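Local coordinates for protein tryptophan decarboxylase 1 (Oryza sativa subsp. japonica, PDB 6KHO) that decarboxylates L-tryptophan to tryptamine and 5-hydroxy-L-tryptophan to serotonin, working as a homodimer with pyridoxal 5'-phosphate as cofactor, at residues S74-F77 against D78-M81; K82-R85 against S86-P90; L332-C335 against L336-C340; H363-S367 against G368-D372. One frame throughout, in Å; residues are numbered along the deposited sequence.

All four contacts are local, and each also touches the second subunit of the homodimer. Contacts 1 and 2 follow one another on helix 77-88, their centres 12 Å apart: the first starts the helix, the second carries it on into a wider pi-type turn. Both lie away from the annotated sites. Contact 3 is the buried one, in the loop that joins helix 328-331 to strand 339-343; its L336 side chain comes within about 7 Å of the bound pyridoxal phosphate. Contact 4 lies at the surface, its centre 28 Å from that of contact 3 and 45 Å from that of contact 1, and its D372 side chain is about 9 Å from that of the cofactor-binding V380.

Contact 1: S74-F77 against D78-M81; sequences SAPF and DVTM
The carbonyl oxygen of P76 receives the N-H of V79, with V79 N 2.8 Å from P76 O, and the nitrogen stands above the carbonyl plane. P76 is the N-cap of the helix; proline suits this place because its ring already fixes phi and no N-H is required of it. One residue on, the regular pattern sets in: M81 N lies 3.0 Å from F77 O, and the bond is nearly straight at 166°. The same two residues, both buried, meet through their side chains, a flat ring against a flexible thioether that can bend to follow it. With its CG anti to the backbone N (chi1 -171°), F77 lays its ring beside M81, whose chain bends at chi2 and chi3; M81 CG is 3.5 Å from F77 CE2. The sulfur completes a Met-aromatic contact, M81 SD lying 4.3 Å from the ring centroid of F77 in an oblique approach. Threonine suits position 80 by giving carbon, CB and CG2, to the CD1-CE1 side of that ring and its hydroxyl to the second subunit. Around this helix start, Y33 of helix 27-47 stacks on the F77 ring, and T395, on helix 386-420 of the second subunit, hydrogen-bonds the T80 hydroxyl.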
# COMPACT_ATOMS: atom_id res chain seq x y z
N SER A 74 9.26 -28.88 3.85
CA SER A 74 8.30 -28.20 4.70
C SER A 74 8.62 -28.41 6.17
O SER A 74 9.40 -29.30 6.55
CB SER A 74 6.88 -28.69 4.39
OG SER A 74 6.75 -30.05 4.74
N ALA A 75 8.00 -27.60 7.02
CA ALA A 75 8.16 -27.72 8.47
C ALA A 75 6.81 -27.51 9.14
O ALA A 75 5.96 -26.77 8.62
CB ALA A 75 9.16 -26.71 9.03
N PRO A 76 6.58 -28.15 10.29
CA PRO A 76 5.34 -27.88 11.03
C PRO A 76 5.27 -26.41 11.38
O PRO A 76 6.28 -25.76 11.68
CB PRO A 76 5.47 -28.75 12.29
CG PRO A 76 6.42 -29.82 11.90
CD PRO A 76 7.40 -29.18 10.96
N PHE A 77 4.06 -25.86 11.32
CA PHE A 77 3.88 -24.45 11.62
C PHE A 77 4.30 -24.13 13.05
O PHE A 77 4.63 -22.98 13.34
CB PHE A 77 2.43 -24.03 11.36
CG PHE A 77 2.21 -22.54 11.45
CD1 PHE A 77 2.77 -21.69 10.51
CD2 PHE A 77 1.44 -22.00 12.47
CE1 PHE A 77 2.57 -20.31 10.57
CE2 PHE A 77 1.23 -20.62 12.55
CZ PHE A 77 1.80 -19.78 11.61
N ASP A 78 4.31 -25.12 13.94
CA ASP A 78 4.85 -24.88 15.28
C ASP A 78 6.31 -24.43 15.23
O ASP A 78 6.74 -23.67 16.10
CB ASP A 78 4.73 -26.15 16.12
CG ASP A 78 3.36 -26.78 16.02
OD1 ASP A 78 2.99 -27.27 14.91
OD2 ASP A 78 2.65 -26.74 17.04
N VAL A 79 7.07 -24.91 14.24
CA VAL A 79 8.47 -24.51 14.10
C VAL A 79 8.57 -23.07 13.63
O VAL A 79 9.39 -22.29 14.13
CB VAL A 79 9.19 -25.48 13.14
CG1 VAL A 79 10.59 -24.95 12.80
CG2 VAL A 79 9.26 -26.88 13.76
N THR A 80 7.73 -22.68 12.67
CA THR A 80 7.69 -21.28 12.24
C THR A 80 7.39 -20.36 13.42
O THR A 80 8.06 -19.34 13.60
CB THR A 80 6.65 -21.12 11.14
OG1 THR A 80 6.94 -22.06 10.10
CG2 THR A 80 6.67 -19.69 10.59
N MET A 81 6.40 -20.72 14.24
CA MET A 81 6.07 -19.91 15.41
C MET A 81 7.19 -19.92 16.45
O MET A 81 7.40 -18.92 17.14
CB MET A 81 4.77 -20.41 16.05
CG MET A 81 3.52 -20.25 15.16
SD MET A 81 3.19 -18.52 14.77
CE MET A 81 2.89 -17.87 16.41

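Contact 2: K82-R85 against S86-P90; sequences KELR and SSVVP
S86 grips the carbonyl oxygen of K82 twice, through its backbone N-H and its hydroxyl: S86 N is 2.8 Å and S86 OG 3.1 Å from K82 O. The two donors approach differently, the amide only slightly tilted from the carbonyl plane and the hydroxyl well above it. Serine suits the place because a chi1 of -67° swings OG beside its own backbone N, back over the preceding turn. The next bond, from S87 N to E83 O at 2.9 Å, is still of the ordinary helical kind. Then the helix widens. V89 N reaches L84 O, five residues back, at 3.0 Å with an angle of 175°, the mark of a pi-type turn; V88 N makes weak bonds to E83 O and L84 O. P90 brings no N-H to continue the series, and P90 CD instead packs 3.3 Å from R85 O. On the buried flank L84 CD1 lies 3.9 Å from V88 CB, branched apolar groups filling the side that faces other helices. Polar ends are held farther out: R85 pairs with D43, S87 OG bonds to E65, and E83 forms a salt bridge with R394 of the second subunit. L84, R85 and V89 lean on F40 of helix 27-47, while L84 and V88 also pack on I118 and M138 of the second subunit, from its helices 110-122 and 133-149.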
# COMPACT_ATOMS: atom_id res chain seq x y z
N LYS A 82 7.92 -21.04 16.60
CA LYS A 82 9.04 -21.01 17.53
C LYS A 82 10.13 -20.05 17.06
O LYS A 82 10.69 -19.30 17.87
CB LYS A 82 9.61 -22.42 17.74
CG LYS A 82 10.76 -22.45 18.75
CD LYS A 82 11.32 -23.85 18.93
CE LYS A 82 12.26 -23.95 20.14
NZ LYS A 82 12.31 -25.36 20.63
N GLU A 83 10.43 -20.05 15.76
CA GLU A 83 11.41 -19.09 15.23
C GLU A 83 10.90 -17.66 15.34
O GLU A 83 11.70 -16.75 15.60
CB GLU A 83 11.77 -19.45 13.79
CG GLU A 83 12.36 -20.88 13.70
CD GLU A 83 12.94 -21.23 12.34
OE1 GLU A 83 12.63 -20.54 11.35
OE2 GLU A 83 13.72 -22.21 12.26
N LEU A 84 9.60 -17.44 15.18
CA LEU A 84 9.03 -16.13 15.48
C LEU A 84 9.37 -15.70 16.91
O LEU A 84 9.83 -14.57 17.14
CB LEU A 84 7.51 -16.16 15.28
CG LEU A 84 6.79 -14.88 15.67
CD1 LEU A 84 7.11 -13.78 14.66
CD2 LEU A 84 5.29 -15.13 15.75
N ARG A 85 9.14 -16.58 17.87
CA ARG A 85 9.35 -16.21 19.27
C ARG A 85 10.83 -16.10 19.62
O ARG A 85 11.20 -15.26 20.45
CB ARG A 85 8.67 -17.22 20.20
CG ARG A 85 7.17 -17.36 19.97
CD ARG A 85 6.58 -18.55 20.70
NE ARG A 85 5.63 -18.12 21.71
CZ ARG A 85 4.30 -18.27 21.62
NH1 ARG A 85 3.76 -18.85 20.56
NH2 ARG A 85 3.53 -17.83 22.61
N SER A 86 11.68 -16.92 19.00
CA SER A 86 13.09 -17.01 19.37
C SER A 86 13.97 -15.98 18.66
O SER A 86 14.91 -15.46 19.27
CB SER A 86 13.65 -18.40 19.06
OG SER A 86 13.06 -19.38 19.88
N SER A 87 13.70 -15.70 17.38
CA SER A 87 14.59 -14.88 16.58
C SER A 87 13.99 -13.56 16.13
O SER A 87 14.73 -12.59 15.95
CB SER A 87 15.05 -15.66 15.34
OG SER A 87 15.79 -16.80 15.72
N VAL A 88 12.67 -13.49 15.95
CA VAL A 88 12.04 -12.26 15.47
C VAL A 88 11.69 -11.34 16.64
O VAL A 88 12.18 -10.20 16.72
CB VAL A 88 10.79 -12.57 14.63
CG1 VAL A 88 10.07 -11.28 14.22
CG2 VAL A 88 11.16 -13.44 13.42
N VAL A 89 10.85 -11.81 17.56
CA VAL A 89 10.38 -11.00 18.68
C VAL A 89 11.52 -10.36 19.48
O VAL A 89 11.39 -9.20 19.89
CB VAL A 89 9.48 -11.83 19.62
CG1 VAL A 89 9.18 -11.06 20.90
CG2 VAL A 89 8.18 -12.21 18.92
N PRO A 90 12.64 -11.06 19.76
CA PRO A 90 13.71 -10.41 20.53
C PRO A 90 14.44 -9.30 19.78
O PRO A 90 15.12 -8.49 20.41
CB PRO A 90 14.66 -11.57 20.87
CG PRO A 90 13.78 -12.79 20.79
CD PRO A 90 12.90 -12.50 19.62

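Contact 3: L332-C335 against L336-C340; sequences LMTC and LDCTC
T334 and C338 meet across a bend of the chain through the threonine methyl. From T334 CB, the two branches part. OG1 turns back along its own segment and donates to the carbonyl oxygen of L332, T334 OG1 being 3.1 Å from L332 O and above that carbonyl plane. A chi1 of -57° puts OG1 beside the backbone N and leaves CG2 anti to it; T334 CG2 reaches forward and ends 3.9 Å from C338 CB and 4.0 Å from C338 SG. Threonine thus serves both needs of a buried turn, a hydroxyl to satisfy a carbonyl and a methyl to pack on sulfur and carbon. C338 is small enough to receive that methyl. Between them the chain reverses through C335 and L336 and a cis peptide bond between L336 and D337, an uncommon form before a residue other than proline, which the bonds around it probably help to keep. K388 bonds to C335 O and D337 O, while R383 of the second subunit bonds to L336 O and N123 of that subunit accepts from L336 N. The loop follows K330, the cofactor-carrying lysine (not attached here), and the L336 side chain is about 7 Å from the bound pyridoxal phosphate. It joins helix 328-331 to strand 339-343, which lies between strands 168-172 and 323-326 of the mixed sheet, with helix 386-420 packed against M333 and T334.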
# COMPACT_ATOMS: atom_id res chain seq x y z
N LEU A 332 -6.67 6.32 15.71
CA LEU A 332 -8.07 5.88 15.73
C LEU A 332 -8.19 4.35 15.76
O LEU A 332 -9.09 3.76 15.16
CB LEU A 332 -8.84 6.46 14.55
CG LEU A 332 -10.34 6.67 14.79
CD1 LEU A 332 -10.56 7.73 15.86
CD2 LEU A 332 -11.08 7.02 13.50
N MET A 333 -7.26 3.69 16.48
CA MET A 333 -7.38 2.28 16.87
C MET A 333 -7.55 1.33 15.69
O MET A 333 -8.15 0.26 15.83
CB MET A 333 -8.53 2.07 17.86
CG MET A 333 -8.19 2.55 19.26
SD MET A 333 -9.61 2.48 20.36
CE MET A 333 -10.54 3.84 19.73
N THR A 334 -7.01 1.69 14.53
CA THR A 334 -7.09 0.86 13.33
C THR A 334 -5.66 0.51 12.91
O THR A 334 -4.87 1.41 12.62
CB THR A 334 -7.80 1.62 12.21
OG1 THR A 334 -9.12 2.01 12.64
CG2 THR A 334 -7.92 0.76 10.98
N CYS A 335 -5.33 -0.78 12.88
CA CYS A 335 -3.95 -1.16 12.58
C CYS A 335 -3.55 -0.72 11.17
O CYS A 335 -4.39 -0.57 10.27
CB CYS A 335 -3.77 -2.68 12.74
SG CYS A 335 -4.86 -3.71 11.67
N LEU A 336 -2.24 -0.52 10.97
CA LEU A 336 -1.73 -0.15 9.65
C LEU A 336 -2.10 -1.21 8.61
O LEU A 336 -2.24 -2.39 8.93
CB LEU A 336 -0.20 0.01 9.71
CG LEU A 336 0.38 1.32 10.27
CD1 LEU A 336 0.35 1.39 11.79
CD2 LEU A 336 1.81 1.51 9.76
N ASP A 337 -2.29 -0.79 7.35
CA ASP A 337 -2.30 0.62 6.90
C ASP A 337 -3.74 1.12 6.73
O ASP A 337 -4.63 0.35 6.33
CB ASP A 337 -1.59 0.79 5.55
CG ASP A 337 -0.36 -0.09 5.39
OD1 ASP A 337 0.54 -0.02 6.25
OD2 ASP A 337 -0.30 -0.86 4.40
N CYS A 338 -3.95 2.40 7.02
CA CYS A 338 -5.26 3.01 6.85
C CYS A 338 -5.16 4.54 6.86
O CYS A 338 -5.13 5.15 7.94
CB CYS A 338 -6.21 2.54 7.95
SG CYS A 338 -7.94 3.12 7.71
N THR A 339 -5.10 5.17 5.69
CA THR A 339 -5.12 6.63 5.58
C THR A 339 -6.33 7.01 4.73
O THR A 339 -6.53 6.43 3.66
CB THR A 339 -3.84 7.17 4.93
OG1 THR A 339 -2.71 6.78 5.71
CG2 THR A 339 -3.89 8.71 4.85
N CYS A 340 -7.11 7.97 5.21
CA CYS A 340 -8.33 8.39 4.53
C CYS A 340 -8.09 9.73 3.85
O CYS A 340 -7.66 10.68 4.50
CB CYS A 340 -9.49 8.49 5.52
SG CYS A 340 -9.86 6.85 6.24

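Contact 4: H363-S367 against G368-D372; sequences HASDS and GEVTD
V370 packs on A364 where a short helix, 363-366, gives way to a loop, a helix C-terminal end closed by a glycine of positive phi: G368 is the first residue to leave the helical conformation, at a phi of 75° that glycine adopts with little cost. On the close-packed side V370 CG2 sits 3.5 Å from A364 O and 4.3 Å from A364 CB, a small branched residue fitting over a residue with only a methyl. The D372 carboxylate approaches the S365 hydroxyl, though the modelled separation is too short to be trusted as it stands; D372 OD1 accepts from the backbone N of W129. Between helix end and loop a water donates to S365 O at 2.8 Å and to V370 O at 2.6 Å. The solvent side holds the exposed S367, G368 and E369, where G368 N makes a weak bond to S365 O at 3.3 Å. S367 ties the helix end to the loop. Its chi1 of 80° sets the hydroxyl between the backbone N and the carbonyl carbon, where it serves both as donor and acceptor: S367 OG is 2.7 Å from A364 O, to which it donates, and 3.1 Å from E369 N, whose N-H it accepts.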
# COMPACT_ATOMS: atom_id res chain seq x y z
N HIS A 363 -20.32 -3.59 -17.09
CA HIS A 363 -21.51 -2.76 -17.25
C HIS A 363 -21.63 -1.71 -16.16
O HIS A 363 -21.97 -0.56 -16.44
CB HIS A 363 -22.76 -3.65 -17.31
CG HIS A 363 -22.75 -4.61 -18.46
ND1 HIS A 363 -22.29 -4.27 -19.72
CD2 HIS A 363 -23.13 -5.91 -18.55
CE1 HIS A 363 -22.39 -5.31 -20.53
NE2 HIS A 363 -22.90 -6.32 -19.84
N ALA A 364 -21.34 -2.07 -14.90
CA ALA A 364 -21.47 -1.10 -13.80
C ALA A 364 -20.51 0.07 -13.98
O ALA A 364 -20.90 1.24 -13.81
CB ALA A 364 -21.22 -1.80 -12.46
N SER A 365 -19.24 -0.21 -14.29
CA SER A 365 -18.29 0.85 -14.56
C SER A 365 -18.75 1.74 -15.72
O SER A 365 -18.62 2.97 -15.66
CB SER A 365 -16.91 0.26 -14.88
OG SER A 365 -16.23 -0.17 -13.70
N ASP A 366 -19.25 1.13 -16.80
CA ASP A 366 -19.70 1.89 -17.96
C ASP A 366 -20.86 2.82 -17.63
O ASP A 366 -21.03 3.86 -18.28
CB ASP A 366 -20.14 0.94 -19.09
CG ASP A 366 -18.98 0.27 -19.80
OD1 ASP A 366 -17.82 0.72 -19.64
OD2 ASP A 366 -19.24 -0.73 -20.53
N SER A 367 -21.69 2.43 -16.67
CA SER A 367 -22.90 3.17 -16.35
C SER A 367 -22.62 4.51 -15.69
O SER A 367 -23.52 5.36 -15.62
CB SER A 367 -23.80 2.34 -15.44
OG SER A 367 -23.34 2.43 -14.10
N GLY A 368 -21.41 4.73 -15.19
CA GLY A 368 -21.12 5.93 -14.43
C GLY A 368 -21.68 5.94 -13.02
O GLY A 368 -21.50 6.93 -12.32
N GLU A 369 -22.33 4.88 -12.57
CA GLU A 369 -23.00 4.94 -11.28
C GLU A 369 -22.12 4.45 -10.13
O GLU A 369 -22.54 4.54 -8.97
CB GLU A 369 -24.31 4.15 -11.30
CG GLU A 369 -25.41 4.71 -12.24
CD GLU A 369 -25.96 6.11 -11.86
OE1 GLU A 369 -25.57 6.68 -10.81
OE2 GLU A 369 -26.79 6.65 -12.63
N VAL A 370 -20.91 3.95 -10.40
CA VAL A 370 -19.98 3.51 -9.37
C VAL A 370 -18.65 4.23 -9.59
O VAL A 370 -18.32 4.65 -10.70
CB VAL A 370 -19.77 1.97 -9.38
CG1 VAL A 370 -21.07 1.26 -9.12
CG2 VAL A 370 -19.16 1.51 -10.74
N THR A 371 -17.88 4.38 -8.51
CA THR A 371 -16.50 4.82 -8.62
C THR A 371 -15.60 3.61 -8.43
O THR A 371 -15.67 2.94 -7.39
CB THR A 371 -16.15 5.92 -7.61
OG1 THR A 371 -16.95 7.08 -7.87
CG2 THR A 371 -14.68 6.34 -7.76
N ASP A 372 -14.81 3.28 -9.45
CA ASP A 372 -13.82 2.22 -9.33
C ASP A 372 -12.59 2.82 -8.66
O ASP A 372 -12.02 3.81 -9.15
CB ASP A 372 -13.47 1.64 -10.70
CG ASP A 372 -14.70 1.06 -11.39
OD1 ASP A 372 -15.41 0.26 -10.76
OD2 ASP A 372 -14.95 1.42 -12.56
O HOH W 1 -18.97 4.18 -13.14